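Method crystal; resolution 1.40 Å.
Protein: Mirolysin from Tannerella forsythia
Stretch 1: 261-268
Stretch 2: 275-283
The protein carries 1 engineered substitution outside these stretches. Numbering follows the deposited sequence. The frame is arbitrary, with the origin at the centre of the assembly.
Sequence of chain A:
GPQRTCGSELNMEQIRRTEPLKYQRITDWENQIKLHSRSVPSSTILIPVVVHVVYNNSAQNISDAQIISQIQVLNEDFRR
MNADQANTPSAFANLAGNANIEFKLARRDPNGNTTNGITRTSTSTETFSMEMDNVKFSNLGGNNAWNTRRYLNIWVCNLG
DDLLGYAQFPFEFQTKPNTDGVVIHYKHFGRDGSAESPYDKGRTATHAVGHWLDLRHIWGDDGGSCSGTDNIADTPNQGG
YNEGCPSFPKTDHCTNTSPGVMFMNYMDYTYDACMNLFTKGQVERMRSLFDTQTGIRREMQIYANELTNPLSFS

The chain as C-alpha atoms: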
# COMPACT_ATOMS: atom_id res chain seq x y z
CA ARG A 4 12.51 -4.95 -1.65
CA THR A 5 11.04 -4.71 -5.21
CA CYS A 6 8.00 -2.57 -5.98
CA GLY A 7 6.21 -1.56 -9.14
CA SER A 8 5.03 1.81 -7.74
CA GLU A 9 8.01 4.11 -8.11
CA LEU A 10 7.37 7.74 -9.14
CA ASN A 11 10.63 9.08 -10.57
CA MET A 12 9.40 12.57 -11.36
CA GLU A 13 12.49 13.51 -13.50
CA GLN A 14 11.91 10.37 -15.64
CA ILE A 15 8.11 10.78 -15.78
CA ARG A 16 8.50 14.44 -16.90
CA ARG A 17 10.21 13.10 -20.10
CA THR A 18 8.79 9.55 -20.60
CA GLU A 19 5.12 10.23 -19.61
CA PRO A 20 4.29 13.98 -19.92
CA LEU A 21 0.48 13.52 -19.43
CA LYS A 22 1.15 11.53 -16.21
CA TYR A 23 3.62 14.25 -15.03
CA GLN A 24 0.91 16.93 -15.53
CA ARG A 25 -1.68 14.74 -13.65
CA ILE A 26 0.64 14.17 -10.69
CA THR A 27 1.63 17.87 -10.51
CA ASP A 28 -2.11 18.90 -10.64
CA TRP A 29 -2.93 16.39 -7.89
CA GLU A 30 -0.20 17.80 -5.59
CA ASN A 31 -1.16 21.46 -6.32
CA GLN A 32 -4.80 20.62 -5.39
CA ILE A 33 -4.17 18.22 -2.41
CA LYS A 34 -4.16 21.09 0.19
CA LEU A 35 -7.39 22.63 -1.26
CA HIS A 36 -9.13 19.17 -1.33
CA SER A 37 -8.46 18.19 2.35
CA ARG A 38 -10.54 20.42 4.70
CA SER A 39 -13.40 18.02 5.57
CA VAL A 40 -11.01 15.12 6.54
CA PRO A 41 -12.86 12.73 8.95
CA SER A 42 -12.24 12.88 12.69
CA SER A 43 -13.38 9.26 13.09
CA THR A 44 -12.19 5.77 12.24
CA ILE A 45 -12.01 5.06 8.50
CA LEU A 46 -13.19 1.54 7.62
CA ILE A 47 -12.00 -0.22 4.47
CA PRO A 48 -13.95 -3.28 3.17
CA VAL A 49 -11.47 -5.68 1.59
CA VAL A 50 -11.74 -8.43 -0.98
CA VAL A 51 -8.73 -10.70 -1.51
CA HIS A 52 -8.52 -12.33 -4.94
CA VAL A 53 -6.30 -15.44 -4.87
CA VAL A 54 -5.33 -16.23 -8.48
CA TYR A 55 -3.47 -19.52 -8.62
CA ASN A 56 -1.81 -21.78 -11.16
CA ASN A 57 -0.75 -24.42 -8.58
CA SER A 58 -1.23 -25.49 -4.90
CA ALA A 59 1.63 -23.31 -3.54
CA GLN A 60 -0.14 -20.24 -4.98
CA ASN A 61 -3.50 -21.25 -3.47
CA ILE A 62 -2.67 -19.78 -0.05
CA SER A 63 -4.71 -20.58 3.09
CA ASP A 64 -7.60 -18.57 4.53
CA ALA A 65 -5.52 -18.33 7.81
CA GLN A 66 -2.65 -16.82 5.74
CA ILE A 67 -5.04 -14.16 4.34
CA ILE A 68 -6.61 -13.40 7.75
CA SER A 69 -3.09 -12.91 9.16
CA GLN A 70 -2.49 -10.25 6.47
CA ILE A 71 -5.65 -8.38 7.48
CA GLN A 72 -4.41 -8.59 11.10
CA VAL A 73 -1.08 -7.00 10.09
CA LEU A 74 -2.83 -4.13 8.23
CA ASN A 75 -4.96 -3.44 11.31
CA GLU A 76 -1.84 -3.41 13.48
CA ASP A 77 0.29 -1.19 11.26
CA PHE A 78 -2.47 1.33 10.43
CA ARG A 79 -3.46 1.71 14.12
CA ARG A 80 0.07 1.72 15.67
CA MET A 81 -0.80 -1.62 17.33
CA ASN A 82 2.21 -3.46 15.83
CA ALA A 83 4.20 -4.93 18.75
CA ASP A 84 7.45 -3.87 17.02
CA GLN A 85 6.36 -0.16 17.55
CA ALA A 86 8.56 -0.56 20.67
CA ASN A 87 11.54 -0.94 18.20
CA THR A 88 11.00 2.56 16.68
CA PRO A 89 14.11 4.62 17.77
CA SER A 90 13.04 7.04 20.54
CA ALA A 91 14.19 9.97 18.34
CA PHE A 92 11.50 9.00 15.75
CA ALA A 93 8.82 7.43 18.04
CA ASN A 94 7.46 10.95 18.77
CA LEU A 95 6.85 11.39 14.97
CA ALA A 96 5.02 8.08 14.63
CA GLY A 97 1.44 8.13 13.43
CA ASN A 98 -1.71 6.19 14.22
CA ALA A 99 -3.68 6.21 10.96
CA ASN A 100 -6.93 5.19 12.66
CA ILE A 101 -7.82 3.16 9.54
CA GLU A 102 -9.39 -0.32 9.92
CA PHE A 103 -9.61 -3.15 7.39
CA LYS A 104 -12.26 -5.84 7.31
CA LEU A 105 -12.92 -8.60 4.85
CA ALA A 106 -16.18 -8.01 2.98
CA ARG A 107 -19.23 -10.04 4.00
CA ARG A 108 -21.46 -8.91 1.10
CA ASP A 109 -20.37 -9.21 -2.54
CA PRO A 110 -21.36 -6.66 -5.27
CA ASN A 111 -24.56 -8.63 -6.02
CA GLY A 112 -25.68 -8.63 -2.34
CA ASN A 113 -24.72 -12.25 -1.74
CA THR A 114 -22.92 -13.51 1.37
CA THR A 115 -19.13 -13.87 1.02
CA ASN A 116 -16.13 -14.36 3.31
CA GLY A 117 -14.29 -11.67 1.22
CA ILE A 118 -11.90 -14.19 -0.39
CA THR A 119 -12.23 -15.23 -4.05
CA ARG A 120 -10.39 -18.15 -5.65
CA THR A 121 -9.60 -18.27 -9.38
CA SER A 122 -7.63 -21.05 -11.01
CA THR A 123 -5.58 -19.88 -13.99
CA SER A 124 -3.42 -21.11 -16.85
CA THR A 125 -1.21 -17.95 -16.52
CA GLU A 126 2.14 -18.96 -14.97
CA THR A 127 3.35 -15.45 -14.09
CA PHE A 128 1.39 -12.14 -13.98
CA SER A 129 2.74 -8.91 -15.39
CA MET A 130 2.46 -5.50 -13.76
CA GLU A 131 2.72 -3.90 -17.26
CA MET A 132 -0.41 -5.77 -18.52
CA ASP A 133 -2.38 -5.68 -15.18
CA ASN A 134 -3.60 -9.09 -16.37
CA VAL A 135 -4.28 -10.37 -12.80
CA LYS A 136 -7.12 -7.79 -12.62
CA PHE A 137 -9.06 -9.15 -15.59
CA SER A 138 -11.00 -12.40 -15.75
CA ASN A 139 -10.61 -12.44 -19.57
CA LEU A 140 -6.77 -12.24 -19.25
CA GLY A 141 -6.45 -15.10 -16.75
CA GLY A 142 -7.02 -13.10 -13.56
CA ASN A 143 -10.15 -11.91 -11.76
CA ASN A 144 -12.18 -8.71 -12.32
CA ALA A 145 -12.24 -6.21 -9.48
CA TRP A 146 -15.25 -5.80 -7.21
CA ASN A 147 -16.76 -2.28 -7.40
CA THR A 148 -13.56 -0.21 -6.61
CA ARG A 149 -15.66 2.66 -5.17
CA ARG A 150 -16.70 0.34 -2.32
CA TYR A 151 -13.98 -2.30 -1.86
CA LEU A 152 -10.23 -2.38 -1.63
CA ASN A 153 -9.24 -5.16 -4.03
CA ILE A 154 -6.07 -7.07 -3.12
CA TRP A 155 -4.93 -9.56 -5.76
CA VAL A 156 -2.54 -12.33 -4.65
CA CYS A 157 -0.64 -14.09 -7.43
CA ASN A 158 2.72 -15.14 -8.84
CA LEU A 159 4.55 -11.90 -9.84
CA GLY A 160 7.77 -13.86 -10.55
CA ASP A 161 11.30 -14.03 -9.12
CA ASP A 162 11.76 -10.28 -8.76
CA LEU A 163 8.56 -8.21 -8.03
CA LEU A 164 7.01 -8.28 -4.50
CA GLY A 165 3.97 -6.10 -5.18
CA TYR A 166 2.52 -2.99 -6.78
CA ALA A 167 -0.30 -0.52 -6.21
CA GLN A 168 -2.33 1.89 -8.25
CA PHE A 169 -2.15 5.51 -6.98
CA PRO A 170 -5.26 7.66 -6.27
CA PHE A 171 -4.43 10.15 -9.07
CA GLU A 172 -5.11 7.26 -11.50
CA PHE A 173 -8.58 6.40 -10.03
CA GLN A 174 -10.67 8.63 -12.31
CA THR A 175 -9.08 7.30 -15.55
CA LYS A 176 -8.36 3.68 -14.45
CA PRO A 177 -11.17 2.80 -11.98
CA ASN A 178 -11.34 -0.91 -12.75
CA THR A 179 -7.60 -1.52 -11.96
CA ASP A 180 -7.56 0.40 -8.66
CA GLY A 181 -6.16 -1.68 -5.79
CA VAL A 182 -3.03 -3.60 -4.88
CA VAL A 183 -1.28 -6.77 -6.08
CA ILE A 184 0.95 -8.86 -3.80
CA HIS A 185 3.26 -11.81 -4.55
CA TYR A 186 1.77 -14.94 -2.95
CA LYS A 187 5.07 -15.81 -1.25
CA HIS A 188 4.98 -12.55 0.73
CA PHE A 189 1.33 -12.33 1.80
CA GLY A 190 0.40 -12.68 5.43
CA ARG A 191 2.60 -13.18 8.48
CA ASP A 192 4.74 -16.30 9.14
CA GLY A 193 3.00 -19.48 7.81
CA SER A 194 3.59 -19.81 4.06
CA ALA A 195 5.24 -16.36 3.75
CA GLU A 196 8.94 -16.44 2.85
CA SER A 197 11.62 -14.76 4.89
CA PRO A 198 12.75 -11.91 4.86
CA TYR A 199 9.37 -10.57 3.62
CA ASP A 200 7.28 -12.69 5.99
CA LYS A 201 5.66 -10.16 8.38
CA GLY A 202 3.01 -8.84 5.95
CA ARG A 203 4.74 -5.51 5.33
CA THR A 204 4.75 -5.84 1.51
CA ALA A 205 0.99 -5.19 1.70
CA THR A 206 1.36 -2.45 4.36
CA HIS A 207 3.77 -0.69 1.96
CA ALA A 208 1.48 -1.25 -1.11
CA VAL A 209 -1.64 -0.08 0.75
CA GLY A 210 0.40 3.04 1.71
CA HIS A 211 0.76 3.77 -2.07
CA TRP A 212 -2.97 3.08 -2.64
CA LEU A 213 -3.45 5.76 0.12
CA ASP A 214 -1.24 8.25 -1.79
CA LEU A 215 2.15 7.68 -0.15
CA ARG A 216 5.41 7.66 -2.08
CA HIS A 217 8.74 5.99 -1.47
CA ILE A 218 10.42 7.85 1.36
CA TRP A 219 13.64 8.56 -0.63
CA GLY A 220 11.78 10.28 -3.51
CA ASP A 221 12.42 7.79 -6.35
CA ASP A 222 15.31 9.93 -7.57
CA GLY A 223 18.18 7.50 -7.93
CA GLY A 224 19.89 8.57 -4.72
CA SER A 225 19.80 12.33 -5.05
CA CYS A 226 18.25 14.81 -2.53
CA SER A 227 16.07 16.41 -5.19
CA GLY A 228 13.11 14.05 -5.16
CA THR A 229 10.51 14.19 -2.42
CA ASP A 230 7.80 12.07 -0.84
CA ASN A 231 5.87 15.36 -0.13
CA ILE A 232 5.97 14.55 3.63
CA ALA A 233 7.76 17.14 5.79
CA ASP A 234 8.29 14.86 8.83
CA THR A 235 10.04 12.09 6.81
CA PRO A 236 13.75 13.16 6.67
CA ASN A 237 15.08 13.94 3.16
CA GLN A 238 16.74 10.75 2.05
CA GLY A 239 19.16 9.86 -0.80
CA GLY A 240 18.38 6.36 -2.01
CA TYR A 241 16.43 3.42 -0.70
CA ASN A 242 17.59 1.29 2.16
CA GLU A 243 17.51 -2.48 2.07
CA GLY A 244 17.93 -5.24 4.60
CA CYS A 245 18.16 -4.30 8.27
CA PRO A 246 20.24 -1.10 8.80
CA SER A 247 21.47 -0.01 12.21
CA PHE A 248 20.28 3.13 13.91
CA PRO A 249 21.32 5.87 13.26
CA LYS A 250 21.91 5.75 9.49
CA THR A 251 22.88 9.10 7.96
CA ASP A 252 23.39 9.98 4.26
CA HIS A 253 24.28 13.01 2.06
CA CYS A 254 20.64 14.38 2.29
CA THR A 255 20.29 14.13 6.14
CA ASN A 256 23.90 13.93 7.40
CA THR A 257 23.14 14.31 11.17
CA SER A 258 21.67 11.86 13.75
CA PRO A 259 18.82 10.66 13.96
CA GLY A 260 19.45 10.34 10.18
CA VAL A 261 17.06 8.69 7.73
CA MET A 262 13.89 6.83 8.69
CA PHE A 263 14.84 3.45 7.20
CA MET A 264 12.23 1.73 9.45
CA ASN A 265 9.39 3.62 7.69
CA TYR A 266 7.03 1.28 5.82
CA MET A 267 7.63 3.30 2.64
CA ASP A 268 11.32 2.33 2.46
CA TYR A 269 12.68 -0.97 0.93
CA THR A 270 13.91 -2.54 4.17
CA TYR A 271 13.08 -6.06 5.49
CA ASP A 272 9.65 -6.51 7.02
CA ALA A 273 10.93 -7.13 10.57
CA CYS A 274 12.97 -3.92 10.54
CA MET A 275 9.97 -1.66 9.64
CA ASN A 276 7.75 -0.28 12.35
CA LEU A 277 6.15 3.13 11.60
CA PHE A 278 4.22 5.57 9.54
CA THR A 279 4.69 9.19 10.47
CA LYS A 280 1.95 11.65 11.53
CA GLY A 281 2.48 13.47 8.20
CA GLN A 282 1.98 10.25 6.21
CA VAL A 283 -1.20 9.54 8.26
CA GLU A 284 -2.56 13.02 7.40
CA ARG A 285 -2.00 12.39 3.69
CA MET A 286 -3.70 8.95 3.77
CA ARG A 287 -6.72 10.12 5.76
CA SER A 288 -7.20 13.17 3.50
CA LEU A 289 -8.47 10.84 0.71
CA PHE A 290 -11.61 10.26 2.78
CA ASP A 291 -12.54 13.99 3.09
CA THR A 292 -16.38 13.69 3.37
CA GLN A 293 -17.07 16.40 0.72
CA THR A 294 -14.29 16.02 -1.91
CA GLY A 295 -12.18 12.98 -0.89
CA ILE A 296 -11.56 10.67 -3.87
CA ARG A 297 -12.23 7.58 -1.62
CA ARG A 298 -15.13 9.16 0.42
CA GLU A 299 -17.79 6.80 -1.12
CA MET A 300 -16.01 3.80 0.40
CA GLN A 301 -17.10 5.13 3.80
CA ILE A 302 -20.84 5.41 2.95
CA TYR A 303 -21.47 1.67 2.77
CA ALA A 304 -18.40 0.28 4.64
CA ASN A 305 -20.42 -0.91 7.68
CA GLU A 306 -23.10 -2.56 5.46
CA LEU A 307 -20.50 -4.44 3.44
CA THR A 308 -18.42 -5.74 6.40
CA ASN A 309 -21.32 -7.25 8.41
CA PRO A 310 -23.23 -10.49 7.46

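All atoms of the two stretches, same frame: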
# COMPACT_ATOMS: atom_id res chain seq x y z
N VAL A 261 18.20 9.03 8.57
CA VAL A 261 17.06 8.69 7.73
C VAL A 261 16.18 7.63 8.37
O VAL A 261 16.62 6.77 9.12
CB VAL A 261 17.50 8.33 6.30
CG1 VAL A 261 18.30 9.48 5.65
CG2 VAL A 261 18.29 7.02 6.25
N MET A 262 14.89 7.71 8.07
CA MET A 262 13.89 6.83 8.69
C MET A 262 13.76 5.52 7.91
O MET A 262 12.74 5.25 7.24
CB MET A 262 12.57 7.60 8.75
CG MET A 262 11.69 7.14 9.82
SD MET A 262 10.18 8.14 9.73
CE MET A 262 10.54 9.47 10.85
N PHE A 263 14.80 4.69 7.98
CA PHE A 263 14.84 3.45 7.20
C PHE A 263 13.83 2.42 7.68
O PHE A 263 13.58 1.46 6.96
CB PHE A 263 16.25 2.85 7.20
CG PHE A 263 16.77 2.49 8.56
CD1 PHE A 263 16.39 1.30 9.18
CD2 PHE A 263 17.63 3.34 9.25
CE1 PHE A 263 16.87 0.96 10.44
CE2 PHE A 263 18.11 3.01 10.50
CZ PHE A 263 17.72 1.83 11.10
N MET A 264 13.25 2.63 8.87
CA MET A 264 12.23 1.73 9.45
C MET A 264 10.79 2.18 9.09
O MET A 264 9.82 1.62 9.59
CB MET A 264 12.43 1.54 10.96
CG MET A 264 12.15 2.74 11.87
SD MET A 264 13.11 4.25 11.59
CE MET A 264 14.77 3.65 11.89
N ASN A 265 10.69 3.19 8.24
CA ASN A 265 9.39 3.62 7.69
C ASN A 265 8.89 2.55 6.75
O ASN A 265 9.67 2.00 5.97
CB ASN A 265 9.56 4.94 6.97
CG ASN A 265 8.22 5.59 6.67
OD1 ASN A 265 7.60 5.30 5.65
ND2 ASN A 265 7.74 6.43 7.58
N TYR A 266 7.56 2.29 6.75
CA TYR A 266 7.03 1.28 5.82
C TYR A 266 7.24 1.62 4.36
O TYR A 266 7.19 0.70 3.52
CB TYR A 266 5.53 1.09 6.05
CG TYR A 266 5.17 0.64 7.46
CD1 TYR A 266 5.71 -0.52 8.00
CD2 TYR A 266 4.32 1.39 8.26
CE1 TYR A 266 5.44 -0.91 9.31
CE2 TYR A 266 4.01 0.99 9.56
CZ TYR A 266 4.58 -0.15 10.08
OH TYR A 266 4.30 -0.53 11.36
N MET A 267 7.47 2.89 4.02
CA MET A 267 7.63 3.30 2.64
C MET A 267 9.09 3.27 2.17
O MET A 267 9.40 3.80 1.11
CB MET A 267 7.02 4.68 2.41
CG MET A 267 5.50 4.72 2.74
SD MET A 267 4.50 3.32 2.11
CE MET A 267 4.71 3.53 0.32
N ASP A 268 9.96 2.58 2.93
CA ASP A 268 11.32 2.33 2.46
C ASP A 268 11.33 0.90 1.85
O ASP A 268 10.26 0.32 1.62
CB ASP A 268 12.37 2.51 3.61
CG ASP A 268 13.76 2.92 3.11
OD1 ASP A 268 14.11 2.58 1.96
OD2 ASP A 268 14.47 3.60 3.85
N MET A 275 10.90 -2.76 9.78
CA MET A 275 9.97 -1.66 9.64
C MET A 275 9.06 -1.57 10.84
O MET A 275 8.68 -2.60 11.42
CB MET A 275 9.09 -1.84 8.42
CG MET A 275 9.84 -1.82 7.15
SD MET A 275 8.73 -2.15 5.76
CE MET A 275 9.71 -1.33 4.46
N ASN A 276 8.62 -0.36 11.19
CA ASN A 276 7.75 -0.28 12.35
C ASN A 276 7.00 1.06 12.50
O ASN A 276 6.37 1.25 13.54
CB ASN A 276 8.52 -0.59 13.66
CG ASN A 276 9.80 0.19 13.73
OD1 ASN A 276 9.79 1.41 13.66
ND2 ASN A 276 10.95 -0.51 13.81
N LEU A 277 6.99 1.94 11.46
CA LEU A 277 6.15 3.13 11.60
C LEU A 277 5.75 3.76 10.30
O LEU A 277 6.44 3.65 9.25
CB LEU A 277 6.78 4.25 12.50
CG LEU A 277 7.76 5.21 11.80
CD1 LEU A 277 7.98 6.47 12.65
CD2 LEU A 277 9.11 4.55 11.54
N PHE A 278 4.60 4.47 10.40
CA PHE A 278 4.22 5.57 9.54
C PHE A 278 4.43 6.82 10.35
O PHE A 278 4.32 6.75 11.58
CB PHE A 278 2.75 5.53 9.09
CG PHE A 278 2.38 4.48 8.07
CD1 PHE A 278 2.87 4.55 6.76
CD2 PHE A 278 1.47 3.48 8.39
CE1 PHE A 278 2.47 3.61 5.81
CE2 PHE A 278 1.08 2.54 7.43
CZ PHE A 278 1.60 2.60 6.16
N THR A 279 4.63 7.95 9.71
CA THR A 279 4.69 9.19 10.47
C THR A 279 3.31 9.86 10.58
O THR A 279 2.39 9.54 9.81
CB THR A 279 5.64 10.20 9.84
OG1 THR A 279 5.11 10.68 8.60
CG2 THR A 279 7.04 9.69 9.67
N LYS A 280 3.20 10.86 11.46
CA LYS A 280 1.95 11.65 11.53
C LYS A 280 1.65 12.32 10.17
O LYS A 280 0.49 12.41 9.78
CB LYS A 280 2.06 12.71 12.62
CG LYS A 280 2.11 12.08 14.02
CD LYS A 280 2.45 13.12 15.08
CE LYS A 280 2.52 12.49 16.45
NZ LYS A 280 2.98 13.48 17.47
N GLY A 281 2.69 12.83 9.50
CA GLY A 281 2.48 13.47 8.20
C GLY A 281 1.97 12.51 7.14
O GLY A 281 1.13 12.88 6.30
N GLN A 282 2.48 11.26 7.15
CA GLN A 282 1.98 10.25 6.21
C GLN A 282 0.52 9.92 6.54
O GLN A 282 -0.28 9.84 5.63
CB GLN A 282 2.84 8.99 6.27
CG GLN A 282 4.23 9.17 5.63
CD GLN A 282 5.10 7.97 5.91
OE1 GLN A 282 5.11 7.42 7.02
NE2 GLN A 282 5.83 7.51 4.88
N VAL A 283 0.18 9.77 7.84
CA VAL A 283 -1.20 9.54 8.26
C VAL A 283 -2.14 10.65 7.73
O VAL A 283 -3.24 10.35 7.25
CB VAL A 283 -1.28 9.47 9.80
CG1 VAL A 283 -2.72 9.65 10.30
CG2 VAL A 283 -0.69 8.15 10.27

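Stretch 1 has no regular helix or strand. It makes two successive type I turns, Met262 to Asn265 and Asn265 to Asp268. Stretch 2 is loop or turn beside them, then enters a helix at Lys280. The backbones meet in a single beta bridge between Asn265 and Leu277. Met264 O accepts from Asn276 N at 2.8 Å and, weakly, from Leu277 N at 3.4 Å. Tyr266 N donates to Leu277 O at 3.1 Å. The Asn265 CA also lies 3.3 Å from Leu277 O, a CA-H...O contact.

Asn265 begins its side chain pointing away from stretch 2, but its t rotamer brings the amide back to Gln282. The two amides pair head to tail: Asn265 ND2 donates to Gln282 OE1, and Gln282 NE2 to Asn265 OD1, both at 2.9 Å. Each oxygen takes a second bond. Asn265 OD1 accepts from Met267 N at 2.9 Å, and Gln282 OE1 from Thr279 N at 2.8 Å. These bonds fix both amide orientations. Thr279, chi1 p, caps the helix, with its OG1 accepting from Gln282 N at 3.1 Å.

Tyr266, chi1 m, carries its ring along stretch 2. Leu277 N lies over one ring face. The edge of the Tyr266 ring points at the face of the Phe278 ring, with centroids 4.7 Å apart and planes at 68°. Phe278, also m, meets Met267 SD at its own ring edge, 4.2 Å from CE1. Met275 has an extended chain, m, t, t. Met275 CB packs 3.7 Å from Tyr266 CD1, while Met275 CE reaches 3.3 Å from Asp268 O.

Leu277 starts away from stretch 1, yet its branches return to it. Leu277 CD2 lies 3.6 Å from Met264 CG, and Leu277 CD1 lies 4.0 Å from Met262 SD. Met262 SD also packs 3.5 Å from Thr279 CG2, and it accepts a weak bond from Asn265 ND2 at 3.7 Å.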